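PDB 5T8V: sister chromatid cohesion protein, which probably acts as a loader of cohesin onto chromatin, the chain here being the C-terminal, HEAT-repeat part of the Scc2 protein. Local coordinates for residues A[161-164]-A[165-169]; A[878-881]-A[882-886]; A[915-919]-A[920-924]. All coordinates share one frame; numbering follows the deposited sequence.

Contact 1. Residues A[161-164]-A[165-169]; sequences RLID and GIIMP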
loop_
_atom_site.group_PDB
_atom_site.type_symbol
_atom_site.label_atom_id
_atom_site.label_comp_id
_atom_site.label_asym_id
_atom_site.label_seq_id
_atom_site.Cartn_x
_atom_site.Cartn_y
_atom_site.Cartn_z
ATOM N N ARG A 161 9.843 -52.570 -21.636
ATOM C CA ARG A 161 11.287 -52.778 -21.703
ATOM C C ARG A 161 11.957 -51.768 -22.626
ATOM O O ARG A 161 13.133 -51.438 -22.432
ATOM C CB ARG A 161 11.593 -54.206 -22.159
ATOM C CG ARG A 161 10.830 -55.271 -21.381
ATOM C CD ARG A 161 11.592 -56.585 -21.278
ATOM N NE ARG A 161 11.933 -57.158 -22.580
ATOM C CZ ARG A 161 11.092 -57.843 -23.351
ATOM N NH1 ARG A 161 9.835 -58.042 -22.972
ATOM N NH2 ARG A 161 11.508 -58.324 -24.513
ATOM N N LEU A 162 11.234 -51.266 -23.629
ATOM C CA LEU A 162 11.782 -50.226 -24.493
ATOM C C LEU A 162 11.934 -48.914 -23.740
ATOM O O LEU A 162 12.948 -48.222 -23.885
ATOM C CB LEU A 162 10.887 -50.032 -25.718
ATOM C CG LEU A 162 11.029 -51.050 -26.852
ATOM C CD1 LEU A 162 9.905 -50.866 -27.856
ATOM C CD2 LEU A 162 12.384 -50.921 -27.537
ATOM N N ILE A 163 10.937 -48.555 -22.933
ATOM C CA ILE A 163 11.012 -47.312 -22.171
ATOM C C ILE A 163 12.093 -47.409 -21.100
ATOM O O ILE A 163 12.924 -46.505 -20.953
ATOM C CB ILE A 163 9.636 -46.979 -21.568
ATOM C CG1 ILE A 163 8.638 -46.687 -22.691
ATOM C CG2 ILE A 163 9.729 -45.785 -20.619
ATOM C CD1 ILE A 163 7.204 -46.659 -22.248
ATOM N N ASP A 164 12.107 -48.508 -20.343
ATOM C CA ASP A 164 13.070 -48.640 -19.253
ATOM C C ASP A 164 14.492 -48.810 -19.772
ATOM O O ASP A 164 15.440 -48.275 -19.186
ATOM C CB ASP A 164 12.696 -49.823 -18.359
ATOM C CG ASP A 164 11.506 -49.536 -17.468
ATOM O OD1 ASP A 164 11.279 -48.354 -17.129
ATOM O OD2 ASP A 164 10.801 -50.497 -17.098
ATOM N N GLY A 165 14.664 -49.544 -20.869
ATOM C CA GLY A 165 15.978 -50.020 -21.257
ATOM C C GLY A 165 16.678 -49.266 -22.369
ATOM O O GLY A 165 17.880 -49.458 -22.572
ATOM N N ILE A 166 15.961 -48.412 -23.100
ATOM C CA ILE A 166 16.553 -47.744 -24.257
ATOM C C ILE A 166 16.179 -46.266 -24.286
ATOM O O ILE A 166 17.054 -45.395 -24.243
ATOM C CB ILE A 166 16.133 -48.450 -25.560
ATOM C CG1 ILE A 166 16.647 -49.895 -25.548
ATOM C CG2 ILE A 166 16.670 -47.692 -26.773
ATOM C CD1 ILE A 166 16.381 -50.690 -26.814
ATOM N N ILE A 167 14.880 -45.974 -24.359
ATOM C CA ILE A 167 14.432 -44.601 -24.593
ATOM C C ILE A 167 14.916 -43.686 -23.474
ATOM O O ILE A 167 15.594 -42.678 -23.714
ATOM C CB ILE A 167 12.901 -44.557 -24.738
ATOM C CG1 ILE A 167 12.449 -45.465 -25.887
ATOM C CG2 ILE A 167 12.427 -43.134 -24.993
ATOM C CD1 ILE A 167 10.967 -45.765 -25.889
ATOM N N MET A 168 14.577 -44.028 -22.231
ATOM C CA MET A 168 14.960 -43.185 -21.102
ATOM C C MET A 168 16.471 -43.102 -20.929
ATOM O O MET A 168 17.006 -41.980 -20.888
ATOM C CB MET A 168 14.278 -43.696 -19.829
ATOM C CG MET A 168 12.753 -43.726 -19.905
ATOM S SD MET A 168 11.987 -42.095 -20.011
ATOM C CE MET A 168 12.360 -41.426 -18.393
ATOM N N PRO A 169 17.215 -44.208 -20.830
ATOM C CA PRO A 169 18.672 -44.077 -20.659
ATOM C C PRO A 169 19.356 -43.362 -21.811
ATOM O O PRO A 169 20.381 -42.703 -21.594
ATOM C CB PRO A 169 19.147 -45.532 -20.528
ATOM C CG PRO A 169 18.044 -46.363 -21.091
ATOM C CD PRO A 169 16.783 -45.616 -20.814
#

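Contact 2. Residues A[878-881]-A[882-886]; sequences LTVS and RAVVV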
loop_
_atom_site.group_PDB
_atom_site.type_symbol
_atom_site.label_atom_id
_atom_site.label_comp_id
_atom_site.label_asym_id
_atom_site.label_seq_id
_atom_site.Cartn_x
_atom_site.Cartn_y
_atom_site.Cartn_z
ATOM N N LEU A 878 -0.584 49.671 5.707
ATOM C CA LEU A 878 0.438 49.625 6.747
ATOM C C LEU A 878 1.474 48.539 6.493
ATOM O O LEU A 878 2.620 48.669 6.933
ATOM C CB LEU A 878 -0.214 49.404 8.111
ATOM C CG LEU A 878 -1.255 50.446 8.526
ATOM C CD1 LEU A 878 -1.912 50.046 9.838
ATOM C CD2 LEU A 878 -0.628 51.834 8.633
ATOM N N THR A 879 1.092 47.465 5.800
ATOM C CA THR A 879 2.037 46.396 5.498
ATOM C C THR A 879 3.273 46.945 4.795
ATOM O O THR A 879 4.406 46.720 5.234
ATOM C CB THR A 879 1.354 45.337 4.633
ATOM O OG1 THR A 879 0.134 44.919 5.258
ATOM C CG2 THR A 879 2.257 44.129 4.435
ATOM N N VAL A 880 3.067 47.670 3.694
ATOM C CA VAL A 880 4.188 48.237 2.946
ATOM C C VAL A 880 5.022 49.147 3.838
ATOM O O VAL A 880 6.259 49.119 3.798
ATOM C CB VAL A 880 3.675 48.980 1.694
ATOM C CG1 VAL A 880 2.588 49.985 2.052
ATOM C CG2 VAL A 880 4.816 49.682 0.973
ATOM N N SER A 881 4.364 49.970 4.657
ATOM C CA SER A 881 5.088 50.912 5.505
ATOM C C SER A 881 6.000 50.179 6.483
ATOM O O SER A 881 7.210 50.435 6.542
ATOM C CB SER A 881 4.095 51.804 6.251
ATOM O OG SER A 881 3.301 52.554 5.346
ATOM N N ARG A 882 5.433 49.256 7.266
ATOM C CA ARG A 882 6.249 48.479 8.191
ATOM C C ARG A 882 7.372 47.764 7.452
ATOM O O ARG A 882 8.505 47.689 7.945
ATOM C CB ARG A 882 5.379 47.480 8.953
ATOM C CG ARG A 882 6.018 46.978 10.242
ATOM C CD ARG A 882 5.062 46.114 11.051
ATOM N NE ARG A 882 5.290 44.686 10.836
ATOM C CZ ARG A 882 6.099 43.926 11.572
ATOM N NH1 ARG A 882 6.233 42.636 11.288
ATOM N NH2 ARG A 882 6.776 44.445 12.590
ATOM N N ALA A 883 7.081 47.249 6.256
ATOM C CA ALA A 883 8.108 46.579 5.467
ATOM C C ALA A 883 9.285 47.509 5.198
ATOM O O ALA A 883 10.437 47.169 5.489
ATOM C CB ALA A 883 7.514 46.069 4.156
ATOM N N VAL A 884 9.016 48.698 4.652
ATOM C CA VAL A 884 10.114 49.578 4.258
ATOM C C VAL A 884 10.867 50.084 5.483
ATOM O O VAL A 884 12.102 50.153 5.477
ATOM C CB VAL A 884 9.602 50.738 3.381
ATOM C CG1 VAL A 884 8.939 50.195 2.122
ATOM C CG2 VAL A 884 8.644 51.637 4.147
ATOM N N VAL A 885 10.151 50.442 6.554
ATOM C CA VAL A 885 10.854 50.945 7.733
ATOM C C VAL A 885 11.706 49.847 8.355
ATOM O O VAL A 885 12.772 50.124 8.917
ATOM C CB VAL A 885 9.875 51.539 8.764
ATOM C CG1 VAL A 885 9.084 52.684 8.148
ATOM C CG2 VAL A 885 8.945 50.474 9.298
ATOM N N VAL A 886 11.264 48.590 8.271
ATOM C CA VAL A 886 12.078 47.493 8.784
ATOM C C VAL A 886 13.283 47.258 7.882
ATOM O O VAL A 886 14.377 46.928 8.359
ATOM C CB VAL A 886 11.223 46.222 8.940
ATOM C CG1 VAL A 886 12.103 44.992 9.156
ATOM C CG2 VAL A 886 10.264 46.386 10.108
#

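Contact 3. Residues A[915-919]-A[920-924]; sequences AKVPR and ALLDD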
loop_
_atom_site.group_PDB
_atom_site.type_symbol
_atom_site.label_atom_id
_atom_site.label_comp_id
_atom_site.label_asym_id
_atom_site.label_seq_id
_atom_site.Cartn_x
_atom_site.Cartn_y
_atom_site.Cartn_z
ATOM N N ALA A 915 3.057 60.875 15.258
ATOM C CA ALA A 915 1.882 61.386 15.950
ATOM C C ALA A 915 0.571 60.804 15.436
ATOM O O ALA A 915 -0.494 61.223 15.902
ATOM C CB ALA A 915 1.835 62.914 15.836
ATOM N N LYS A 916 0.611 59.853 14.502
ATOM C CA LYS A 916 -0.616 59.326 13.911
ATOM C C LYS A 916 -0.576 57.809 13.784
ATOM O O LYS A 916 -1.512 57.116 14.195
ATOM C CB LYS A 916 -0.849 59.944 12.530
ATOM C CG LYS A 916 -0.854 61.463 12.511
ATOM C CD LYS A 916 -1.190 61.997 11.127
ATOM C CE LYS A 916 -1.218 63.518 11.111
ATOM N NZ LYS A 916 -1.635 64.059 9.786
ATOM N N VAL A 917 0.503 57.297 13.201
ATOM C CA VAL A 917 0.630 55.891 12.824
ATOM C C VAL A 917 0.268 54.973 13.988
ATOM O O VAL A 917 0.538 55.313 15.148
ATOM C CB VAL A 917 2.054 55.604 12.324
ATOM C CG1 VAL A 917 3.065 55.725 13.464
ATOM C CG2 VAL A 917 2.131 54.253 11.693
ATOM N N PRO A 918 -0.337 53.797 13.739
ATOM C CA PRO A 918 -0.638 52.880 14.849
ATOM C C PRO A 918 0.595 52.419 15.614
ATOM O O PRO A 918 1.729 52.734 15.241
ATOM C CB PRO A 918 -1.335 51.700 14.155
ATOM C CG PRO A 918 -1.063 51.865 12.698
ATOM C CD PRO A 918 -0.939 53.329 12.478
ATOM N N ARG A 919 0.367 51.659 16.687
ATOM C CA ARG A 919 1.454 51.251 17.572
ATOM C C ARG A 919 2.426 50.309 16.871
ATOM O O ARG A 919 3.639 50.553 16.854
ATOM C CB ARG A 919 0.869 50.586 18.819
ATOM C CG ARG A 919 1.893 49.948 19.756
ATOM C CD ARG A 919 1.221 48.998 20.736
ATOM N NE ARG A 919 2.166 48.007 21.256
ATOM C CZ ARG A 919 2.738 48.045 22.457
ATOM N NH1 ARG A 919 2.467 49.023 23.310
ATOM N NH2 ARG A 919 3.586 47.089 22.810
ATOM N N ALA A 920 1.912 49.218 16.297
ATOM C CA ALA A 920 2.782 48.189 15.734
ATOM C C ALA A 920 3.781 48.781 14.748
ATOM O O ALA A 920 4.938 48.348 14.690
ATOM C CB ALA A 920 1.941 47.106 15.060
ATOM N N LEU A 921 3.355 49.770 13.963
ATOM C CA LEU A 921 4.278 50.429 13.046
ATOM C C LEU A 921 5.113 51.479 13.769
ATOM O O LEU A 921 6.293 51.669 13.447
ATOM C CB LEU A 921 3.505 51.060 11.888
ATOM C CG LEU A 921 4.308 51.809 10.819
ATOM C CD1 LEU A 921 5.538 51.026 10.403
ATOM C CD2 LEU A 921 3.440 52.070 9.594
ATOM N N LEU A 922 4.523 52.161 14.756
ATOM C CA LEU A 922 5.293 53.104 15.557
ATOM C C LEU A 922 6.537 52.442 16.135
ATOM O O LEU A 922 7.558 53.107 16.349
ATOM C CB LEU A 922 4.445 53.686 16.687
ATOM C CG LEU A 922 5.209 54.656 17.598
ATOM C CD1 LEU A 922 5.890 55.773 16.811
ATOM C CD2 LEU A 922 4.277 55.242 18.633
ATOM N N ASP A 923 6.466 51.136 16.400
ATOM C CA ASP A 923 7.617 50.416 16.932
ATOM C C ASP A 923 8.773 50.421 15.938
ATOM O O ASP A 923 9.871 50.912 16.235
ATOM C CB ASP A 923 7.197 48.986 17.289
ATOM C CG ASP A 923 8.181 48.296 18.209
ATOM O OD1 ASP A 923 9.373 48.211 17.851
ATOM O OD2 ASP A 923 7.761 47.839 19.293
ATOM N N ASP A 924 8.538 49.890 14.739
ATOM C CA ASP A 924 9.610 49.790 13.756
ATOM C C ASP A 924 10.095 51.169 13.319
ATOM O O ASP A 924 11.292 51.358 13.071
ATOM C CB ASP A 924 9.139 48.978 12.551
ATOM C CG ASP A 924 8.759 47.556 12.921
ATOM O OD1 ASP A 924 9.673 46.730 13.115
ATOM O OD2 ASP A 924 7.549 47.266 13.017
#

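Contact 1. Residues A[161-164]-A[165-169]
Leu162 O takes two backbone N-H groups at once, from Ile166 and from Ile167, and this shared carbonyl marks a wider, pi-type turn in the second half of the helix. The bond from Ile167 N is 3.0 Å long and almost straight (174°), reaching Leu162 O nearly along the C=O axis. Ile166 N approaches the same oxygen at 3.1 Å from above the carbonyl plane, through a more bent hydrogen bond (138°). One residue further, Met168 N bonds to Ile163 O at 3.2 Å, again five residues back, so the i to i+5 spacing is kept for a second step. Pro169 has no N-H to continue the pattern; its ring carbon CD sits 3.4 Å from Asp164 O, and the helix kinks there.

The side chains follow the widened backbone. Leu162 and Ile166 run side by side, with CD2 of Leu162 4.1 Å from CD1 of Ile166. Ile163 spreads its two branches: CG1 meets Ile167 CD1 at 4.1 Å, while CG2, anti to the backbone N, lies alongside Met168 with CG of that residue 3.7 Å away.

Gly165 also has a backbone partner outside the helix, Val104 in a loop, and the same loop brings Phe102 against Arg161, Leu162 and Ile166. The turn belongs to helix 149-172, which is packed on several sides: Ile163 and Ile167 lean on Leu231 of helix 218-232, Leu162 and Ile167 on Ala200 of helix 190-213, and on helix 120-136 Leu162 reaches Ile127 and Ile166 reaches Leu123.

Contact 2. Residues A[878-881]-A[882-886]
Leu878 O, Thr879 O, Val880 O and Ser881 O each receive the N-H four residues on, from Arg882 to Val885, in an unbroken run of bonds of 2.9 Å such as Arg882 N to Leu878 O. This is the regular first part of alpha-helix 878-891, one of the stacked helices of the HEAT-repeat solenoid.

Side chain to side chain, the turn is joined by Val880 and Val884, whose CG2 and CG1 come within 4.3 Å; both also touch Tyr868 of helix 866-870. The other neighbours in the turn mostly meet backbone oxygens: the methyl of Ala883 lies 3.3 Å from Val880 O. Arg882 starts with CG anti to the backbone N (chi1 -160°) and bends at chi3, and its NH2 forms a salt bridge with Asp924 of helix 919-935. Thr879 OG1 is hydrogen-bonded to Arg840 NH1, and Val880 packs on Leu843 of helix 839-852. Ser881 OG turns back to a weak bond with Asp877 O, just before the helix.

Both methyls of Val885 rest against Ser881 O, the oxygen that accepts its own N-H, with CG1 and CG2 each 3.3 Å from it.

Contact 3. Residues A[915-919]-A[920-924]
Val917 meets the first turn of the following helix through both of its methyl groups. CG2, which stands anti to the backbone N, presses on Leu921 and lies 3.3 Å from its CD2, the two side chains crossing at about a right angle. CG1 reaches the next residue instead, 4.1 Å from Leu922 CB. Leu921 continues inward onto Ser881 and Val885 of helix 878-891, while Leu922 packs on Leu978 and Met982 of helix 969-986. Val917 therefore bears on two leucines that face different neighbouring helices. Replacing it with an alanine would remove both methyls and would probably leave a gap beside Leu921 and Leu922, with Leu921 CD2 freer to shift.

The hydrogen bonds between the segments are made by the backbone. Leu922 N donates to Pro918 O at 2.9 Å, and Asp923 N to Arg919 O at 2.9 Å. Pro918 occupies the N-cap, so its carbonyl takes the first of these i to i+4 bonds. Leu922 CB sits 3.2 Å from Pro918 O, close beside that bond.

The charged groups find their partners on other helices. Arg919, its chain extended from CG to NE, sends NH1 to a salt bridge with Asp1034; the NH2 end stays 5.5 Å from Asp923 OD2, opposite in charge but not in contact. Asp924 OD1 takes a salt bridge from Arg889 of helix 878-891.

With Pro918 as N-cap, the apolar contact of N' Val917 with N4 Leu922 is that of a hydrophobic staple, extended here by Leu921, at the start of helix 919-935 in the HEAT-repeat array.

The three contacts come in series along the chain, and all are local turns in a structure of helices and connecting loops with almost no strand. Contact 1 lies toward the N-terminal end of the fragment, on helix 149-172; its centre is 101 Å from that of contact 2 and 108 Å from that of contact 3, on the other side of the chain's centre. Contacts 2 and 3 are neighbours, with centres about 11 Å apart. Helices 878-891 and 919-935 pack directly, so these two contacts share one interface. Contact 1 and this pair thus mark separate places in an extended helical-repeat chain, and only contacts 2 and 3 touch.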